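Amine Dehydrogenase (PDB 1JMX) probably oxidises amines, its two covalently bound haem c groups probably carrying the electrons that are released. Local coordinates at residues P291-E299 against A336-P344; G391-G399 against R408-W416. All coordinates share one frame; numbering follows the deposited sequence.

Contact 1 and contact 2 lie in consecutive beta domains of the chain, domain III and domain IV of the alpha subunit, and follow one another in sequence: 336-344 is complete before 391-399 begins. Their centres are about 18 Å apart, and they belong to separate sheets. Contact 1 joins a hairpin turn of one sheet to a neighbouring strand; contact 2 is a hairpin of the next. The two meet directly, because Phe-293 of strand 285-295 lies against the bulged part of strand 406-420, with its CE1 3.2 Å from Leu-412 CD2 and its CB 3.5 Å from Ile-409 O. Together they mark a domain interface away from both haems.

Contact 1: P291-E299 against A336-P344; sequences PAFIKAGGE and ARAAADAKP
Ala-336 touches Glu-299 where strand 331-338 runs antiparallel to strand 299-307, in a beta domain of the E-set clan, whose members are generally immunoglobulin-like. The Ala-336 carbonyl receives a CA-H...O contact from Glu-299 CA at 3.3 Å. Glu-299 OE1 also lies near this oxygen, but both are acceptors and no bond results. Arg-337 forms a non-hydrogen-bonded pair with Glu-299. The two side chains share one face of the sheet, carboxylate and guanidinium planes 43° apart, and Glu-299 OE1 is 4.0 Å from Arg-337 NE, too far for a salt bridge; the guanidinium is instead paired through NH1 with Glu-320. Ala-338 N donates to Gly-298 O at 2.9 Å with an N-H...O angle of 151°, in the carbonyl plane. The Ala-338 methyl turns inward under the type II turn 295-298: CB lies 3.5 Å from Lys-295 O and 3.7 Å from Ile-294 CG1, a branch brought there by chi1 of -179°, which sets it opposite the backbone N. Beyond the strand, Ala-339 O serves two donors, taking a weak bond from Gly-297 N and the closing bond of its own type I turn from Ala-342 N. The two turns therefore meet through one carbonyl. Ala-340 comes so close to Gly-297, whose positive phi suits glycine, that the alpha carbons are only 3.5 Å apart. Last in line is Ala-342, whose O lies 4.0 Å from Ala-296 CB.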
# COMPACT_ATOMS: atom_id res chain seq x y z
N PRO A 291 10.82 34.92 -13.76
CA PRO A 291 11.32 33.60 -14.15
C PRO A 291 12.82 33.51 -14.06
O PRO A 291 13.51 34.52 -13.94
CB PRO A 291 10.89 33.49 -15.62
CG PRO A 291 9.74 34.46 -15.73
CD PRO A 291 10.23 35.61 -14.92
N ALA A 292 13.34 32.28 -14.17
CA ALA A 292 14.77 32.03 -14.11
C ALA A 292 15.35 31.79 -15.51
O ALA A 292 16.40 31.17 -15.65
CB ALA A 292 15.05 30.85 -13.20
N PHE A 293 14.65 32.28 -16.52
CA PHE A 293 15.10 32.14 -17.90
C PHE A 293 14.67 33.35 -18.74
O PHE A 293 13.65 33.98 -18.45
CB PHE A 293 14.57 30.85 -18.53
CG PHE A 293 13.06 30.74 -18.51
CD1 PHE A 293 12.29 31.30 -19.52
CD2 PHE A 293 12.42 30.05 -17.48
CE1 PHE A 293 10.90 31.19 -19.50
CE2 PHE A 293 11.03 29.94 -17.45
CZ PHE A 293 10.27 30.51 -18.47
N ILE A 294 15.46 33.66 -19.76
CA ILE A 294 15.18 34.77 -20.66
C ILE A 294 15.62 34.32 -22.05
O ILE A 294 16.76 33.89 -22.24
CB ILE A 294 15.91 36.09 -20.22
CG1 ILE A 294 15.59 37.25 -21.17
CG2 ILE A 294 17.41 35.89 -20.18
CD1 ILE A 294 14.23 37.84 -20.96
N LYS A 295 14.68 34.34 -22.99
CA LYS A 295 14.99 33.94 -24.35
C LYS A 295 15.79 35.06 -25.01
O LYS A 295 15.51 36.25 -24.78
CB LYS A 295 13.71 33.66 -25.13
CG LYS A 295 13.96 33.13 -26.53
CD LYS A 295 12.67 32.94 -27.28
CE LYS A 295 12.93 32.44 -28.69
NZ LYS A 295 13.65 31.13 -28.72
N ALA A 296 16.79 34.68 -25.80
CA ALA A 296 17.64 35.63 -26.50
C ALA A 296 16.80 36.43 -27.48
O ALA A 296 15.98 35.87 -28.22
CB ALA A 296 18.75 34.90 -27.24
N GLY A 297 16.97 37.75 -27.45
CA GLY A 297 16.20 38.62 -28.32
C GLY A 297 14.77 38.74 -27.82
O GLY A 297 13.84 38.87 -28.61
N GLY A 298 14.61 38.71 -26.50
CA GLY A 298 13.29 38.80 -25.92
C GLY A 298 13.13 39.89 -24.86
O GLY A 298 14.10 40.47 -24.39
N GLU A 299 11.87 40.15 -24.51
CA GLU A 299 11.49 41.13 -23.51
C GLU A 299 10.71 40.36 -22.44
O GLU A 299 9.76 39.63 -22.76
CB GLU A 299 10.57 42.18 -24.15
CG GLU A 299 11.15 43.60 -24.22
CD GLU A 299 10.83 44.42 -22.97
OE1 GLU A 299 11.77 44.75 -22.22
OE2 GLU A 299 9.64 44.74 -22.76
N ALA A 336 13.21 43.36 -18.52
CA ALA A 336 14.52 43.06 -19.06
C ALA A 336 14.40 42.72 -20.52
O ALA A 336 13.32 42.40 -21.02
CB ALA A 336 15.15 41.90 -18.30
N ARG A 337 15.53 42.79 -21.21
CA ARG A 337 15.57 42.50 -22.63
C ARG A 337 16.91 41.87 -22.93
O ARG A 337 17.93 42.40 -22.53
CB ARG A 337 15.43 43.79 -23.45
CG ARG A 337 15.24 43.56 -24.95
CD ARG A 337 15.23 44.89 -25.71
NE ARG A 337 14.35 45.88 -25.08
CZ ARG A 337 14.73 47.10 -24.72
NH1 ARG A 337 15.98 47.51 -24.94
NH2 ARG A 337 13.87 47.93 -24.14
N ALA A 338 16.89 40.72 -23.58
CA ALA A 338 18.12 40.03 -23.96
C ALA A 338 18.34 40.31 -25.44
O ALA A 338 17.38 40.36 -26.21
CB ALA A 338 18.00 38.53 -23.71
N ALA A 339 19.59 40.56 -25.82
CA ALA A 339 19.91 40.83 -27.21
C ALA A 339 19.74 39.54 -27.99
O ALA A 339 19.92 38.45 -27.43
CB ALA A 339 21.35 41.32 -27.33
N ALA A 340 19.39 39.65 -29.27
CA ALA A 340 19.22 38.46 -30.09
C ALA A 340 20.60 37.80 -30.25
O ALA A 340 20.71 36.63 -30.65
CB ALA A 340 18.65 38.84 -31.46
N ASP A 341 21.63 38.56 -29.89
CA ASP A 341 23.02 38.14 -29.97
C ASP A 341 23.55 37.58 -28.65
O ASP A 341 24.63 36.98 -28.62
CB ASP A 341 23.87 39.35 -30.41
CG ASP A 341 25.27 38.95 -30.88
OD1 ASP A 341 25.42 38.61 -32.08
OD2 ASP A 341 26.22 38.98 -30.06
N ALA A 342 22.80 37.78 -27.56
CA ALA A 342 23.20 37.30 -26.23
C ALA A 342 23.51 35.80 -26.28
O ALA A 342 22.68 35.01 -26.73
CB ALA A 342 22.10 37.58 -25.21
N LYS A 343 24.73 35.44 -25.88
CA LYS A 343 25.15 34.04 -25.88
C LYS A 343 24.37 33.21 -24.87
O LYS A 343 24.15 33.62 -23.74
CB LYS A 343 26.65 33.93 -25.57
CG LYS A 343 27.58 34.27 -26.74
CD LYS A 343 27.46 33.24 -27.88
CE LYS A 343 28.46 33.51 -29.01
NZ LYS A 343 29.89 33.30 -28.60
N PRO A 344 23.95 32.00 -25.28
CA PRO A 344 23.19 31.12 -24.39
C PRO A 344 24.05 30.62 -23.21
O PRO A 344 25.21 30.27 -23.38
CB PRO A 344 22.80 29.97 -25.32
CG PRO A 344 23.95 29.90 -26.28
CD PRO A 344 24.18 31.36 -26.59

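Contact 2: G391-G399 against R408-W416; sequences GRFEAEAWG and RIGYLPASW
Ala-397 faces both Ile-409 and Gly-410 across this antiparallel hairpin, which marks a beta bulge: its O accepts from Ile-409 N, while its N donates to Gly-410 O at 2.8 Å (162°). The flanking pairs, Trp-398 with Arg-408 and Glu-396 with Tyr-411, confirm the extra residue. Leu-412 N to Ala-395 O, 3.0 Å, adds a further backbone bond.

Polar side chains gather around Glu-396. Trp-398 NE1 gives OE1 a straight bond of 2.8 Å in the indole plane, though from above the carboxylate. OE2 forms a salt bridge with Arg-408 NH1, bent and weak as a hydrogen bond, and a water ties OE2 to Tyr-411 OH.

The aliphatic parts of two charged side chains make CH-pi contacts over ring faces. Arg-408 CB lies 3.7 Å from the centroid of the Trp-398 six-membered ring, and Glu-394 CG, set opposite the backbone N by chi1 of -152°, is 3.5 Å from that of Tyr-411. With an alanine in place of the Trp-398 indole, Glu-396 OE1 is likely to lose its N-H donor, and the Arg-408 chain the ring face it lies on.

Apolar contacts join Ala-397 CB to Leu-412 CD1 (3.5 Å) and Phe-393 CB to Trp-416 CH2 (3.5 Å).

Strand 367-378 hydrogen-bonds to strand 391-400 and supplies Lys-369 for a cation-pi contact with Trp-398, while Trp-416 rests on Val-466 and Ala-468 of strand 462-470.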
# COMPACT_ATOMS: atom_id res chain seq x y z
N GLY A 391 -2.72 14.38 -11.09
CA GLY A 391 -1.39 14.27 -11.66
C GLY A 391 -1.10 15.73 -11.97
O GLY A 391 -1.97 16.43 -12.50
N ARG A 392 0.05 16.24 -11.55
CA ARG A 392 0.39 17.64 -11.82
C ARG A 392 1.74 17.66 -12.50
O ARG A 392 2.72 17.16 -11.95
CB ARG A 392 0.39 18.45 -10.54
CG ARG A 392 -0.99 18.63 -9.96
CD ARG A 392 -0.93 19.42 -8.68
NE ARG A 392 -2.22 20.03 -8.40
CZ ARG A 392 -2.54 21.27 -8.76
NH1 ARG A 392 -1.67 22.03 -9.40
NH2 ARG A 392 -3.75 21.72 -8.49
N PHE A 393 1.79 18.23 -13.69
CA PHE A 393 3.02 18.21 -14.45
C PHE A 393 3.59 19.53 -14.89
O PHE A 393 2.89 20.54 -14.96
CB PHE A 393 2.86 17.29 -15.66
CG PHE A 393 2.26 15.97 -15.32
CD1 PHE A 393 0.89 15.77 -15.40
CD2 PHE A 393 3.07 14.92 -14.90
CE1 PHE A 393 0.32 14.54 -15.06
CE2 PHE A 393 2.51 13.69 -14.56
CZ PHE A 393 1.14 13.50 -14.64
N GLU A 394 4.86 19.48 -15.26
CA GLU A 394 5.58 20.65 -15.72
C GLU A 394 6.50 20.17 -16.87
O GLU A 394 6.91 19.01 -16.89
CB GLU A 394 6.40 21.20 -14.56
CG GLU A 394 6.66 22.67 -14.62
CD GLU A 394 5.51 23.52 -14.13
OE1 GLU A 394 5.21 23.47 -12.91
OE2 GLU A 394 4.94 24.28 -14.93
N ALA A 395 6.75 21.03 -17.85
CA ALA A 395 7.63 20.68 -18.97
C ALA A 395 8.97 21.37 -18.79
O ALA A 395 9.06 22.59 -18.88
CB ALA A 395 6.99 21.07 -20.29
N GLU A 396 9.99 20.58 -18.48
CA GLU A 396 11.34 21.09 -18.26
C GLU A 396 12.17 21.16 -19.55
O GLU A 396 12.50 20.15 -20.14
CB GLU A 396 12.04 20.22 -17.23
CG GLU A 396 13.47 20.57 -16.96
CD GLU A 396 14.14 19.50 -16.15
OE1 GLU A 396 14.25 18.36 -16.66
OE2 GLU A 396 14.53 19.76 -15.00
N ALA A 397 12.53 22.38 -19.93
CA ALA A 397 13.29 22.65 -21.15
C ALA A 397 14.81 22.59 -20.98
O ALA A 397 15.34 23.05 -19.98
CB ALA A 397 12.88 23.99 -21.73
N TRP A 398 15.47 22.05 -21.99
CA TRP A 398 16.93 21.93 -22.02
C TRP A 398 17.48 22.36 -23.36
O TRP A 398 16.91 22.09 -24.41
CB TRP A 398 17.38 20.49 -21.77
CG TRP A 398 17.08 19.99 -20.41
CD1 TRP A 398 15.87 19.59 -19.94
CD2 TRP A 398 18.01 19.86 -19.32
NE1 TRP A 398 15.98 19.22 -18.63
CE2 TRP A 398 17.28 19.37 -18.22
CE3 TRP A 398 19.38 20.11 -19.18
CZ2 TRP A 398 17.87 19.12 -16.98
CZ3 TRP A 398 19.98 19.86 -17.94
CH2 TRP A 398 19.22 19.37 -16.85
N GLY A 399 18.65 22.99 -23.31
CA GLY A 399 19.30 23.44 -24.52
C GLY A 399 20.79 23.29 -24.33
O GLY A 399 21.25 22.42 -23.58
N ARG A 408 19.99 23.81 -18.54
CA ARG A 408 18.61 23.63 -18.10
C ARG A 408 18.00 25.03 -18.13
O ARG A 408 18.43 25.92 -17.39
CB ARG A 408 18.51 23.03 -16.70
CG ARG A 408 17.05 22.75 -16.28
CD ARG A 408 16.95 22.01 -14.95
NE ARG A 408 16.32 22.82 -13.90
CZ ARG A 408 15.01 22.89 -13.66
NH1 ARG A 408 14.17 22.19 -14.40
NH2 ARG A 408 14.54 23.67 -12.70
N ILE A 409 17.07 25.25 -19.05
CA ILE A 409 16.40 26.53 -19.20
C ILE A 409 15.47 26.76 -18.02
O ILE A 409 15.60 27.75 -17.30
CB ILE A 409 15.60 26.61 -20.53
CG1 ILE A 409 16.53 26.78 -21.74
CG2 ILE A 409 14.66 27.81 -20.51
CD1 ILE A 409 17.48 25.66 -21.98
N GLY A 410 14.51 25.85 -17.84
CA GLY A 410 13.55 25.97 -16.76
C GLY A 410 12.25 25.31 -17.15
O GLY A 410 12.24 24.44 -18.01
N TYR A 411 11.16 25.72 -16.52
CA TYR A 411 9.85 25.15 -16.82
C TYR A 411 9.13 26.06 -17.80
O TYR A 411 8.66 27.14 -17.42
CB TYR A 411 9.02 25.01 -15.54
CG TYR A 411 9.57 24.00 -14.56
CD1 TYR A 411 9.59 24.28 -13.19
CD2 TYR A 411 10.01 22.74 -14.98
CE1 TYR A 411 10.04 23.33 -12.27
CE2 TYR A 411 10.46 21.79 -14.07
CZ TYR A 411 10.47 22.09 -12.72
OH TYR A 411 10.93 21.16 -11.81
N LEU A 412 9.04 25.63 -19.06
CA LEU A 412 8.39 26.42 -20.11
C LEU A 412 6.95 26.02 -20.35
O LEU A 412 6.59 24.86 -20.24
CB LEU A 412 9.18 26.32 -21.42
CG LEU A 412 10.59 26.91 -21.45
CD1 LEU A 412 11.15 26.85 -22.86
CD2 LEU A 412 10.56 28.34 -20.99
N PRO A 413 6.09 27.00 -20.70
CA PRO A 413 4.67 26.75 -20.96
C PRO A 413 4.49 25.75 -22.11
O PRO A 413 5.28 25.73 -23.06
CB PRO A 413 4.14 28.14 -21.31
CG PRO A 413 5.34 28.85 -21.87
CD PRO A 413 6.41 28.43 -20.90
N ALA A 414 3.47 24.92 -22.00
CA ALA A 414 3.22 23.91 -23.01
C ALA A 414 1.79 23.44 -23.07
O ALA A 414 0.96 23.76 -22.22
CB ALA A 414 4.14 22.72 -22.77
N SER A 415 1.51 22.67 -24.11
CA SER A 415 0.21 22.07 -24.33
C SER A 415 0.35 20.67 -23.73
O SER A 415 1.41 20.05 -23.82
CB SER A 415 -0.08 21.96 -25.82
OG SER A 415 -1.07 20.97 -26.09
N TRP A 416 -0.73 20.18 -23.13
CA TRP A 416 -0.71 18.87 -22.50
C TRP A 416 -1.79 17.96 -23.02
O TRP A 416 -2.91 18.39 -23.26
CB TRP A 416 -0.86 19.01 -20.99
CG TRP A 416 0.27 19.70 -20.35
CD1 TRP A 416 0.40 21.03 -20.11
CD2 TRP A 416 1.47 19.09 -19.87
NE1 TRP A 416 1.60 21.29 -19.50
CE2 TRP A 416 2.28 20.12 -19.35
CE3 TRP A 416 1.94 17.78 -19.84
CZ2 TRP A 416 3.53 19.88 -18.79
CZ3 TRP A 416 3.19 17.53 -19.29
CH2 TRP A 416 3.97 18.58 -18.77
O HOH W 1 5.38 23.66 -18.11
O HOH W 2 13.28 19.72 -12.53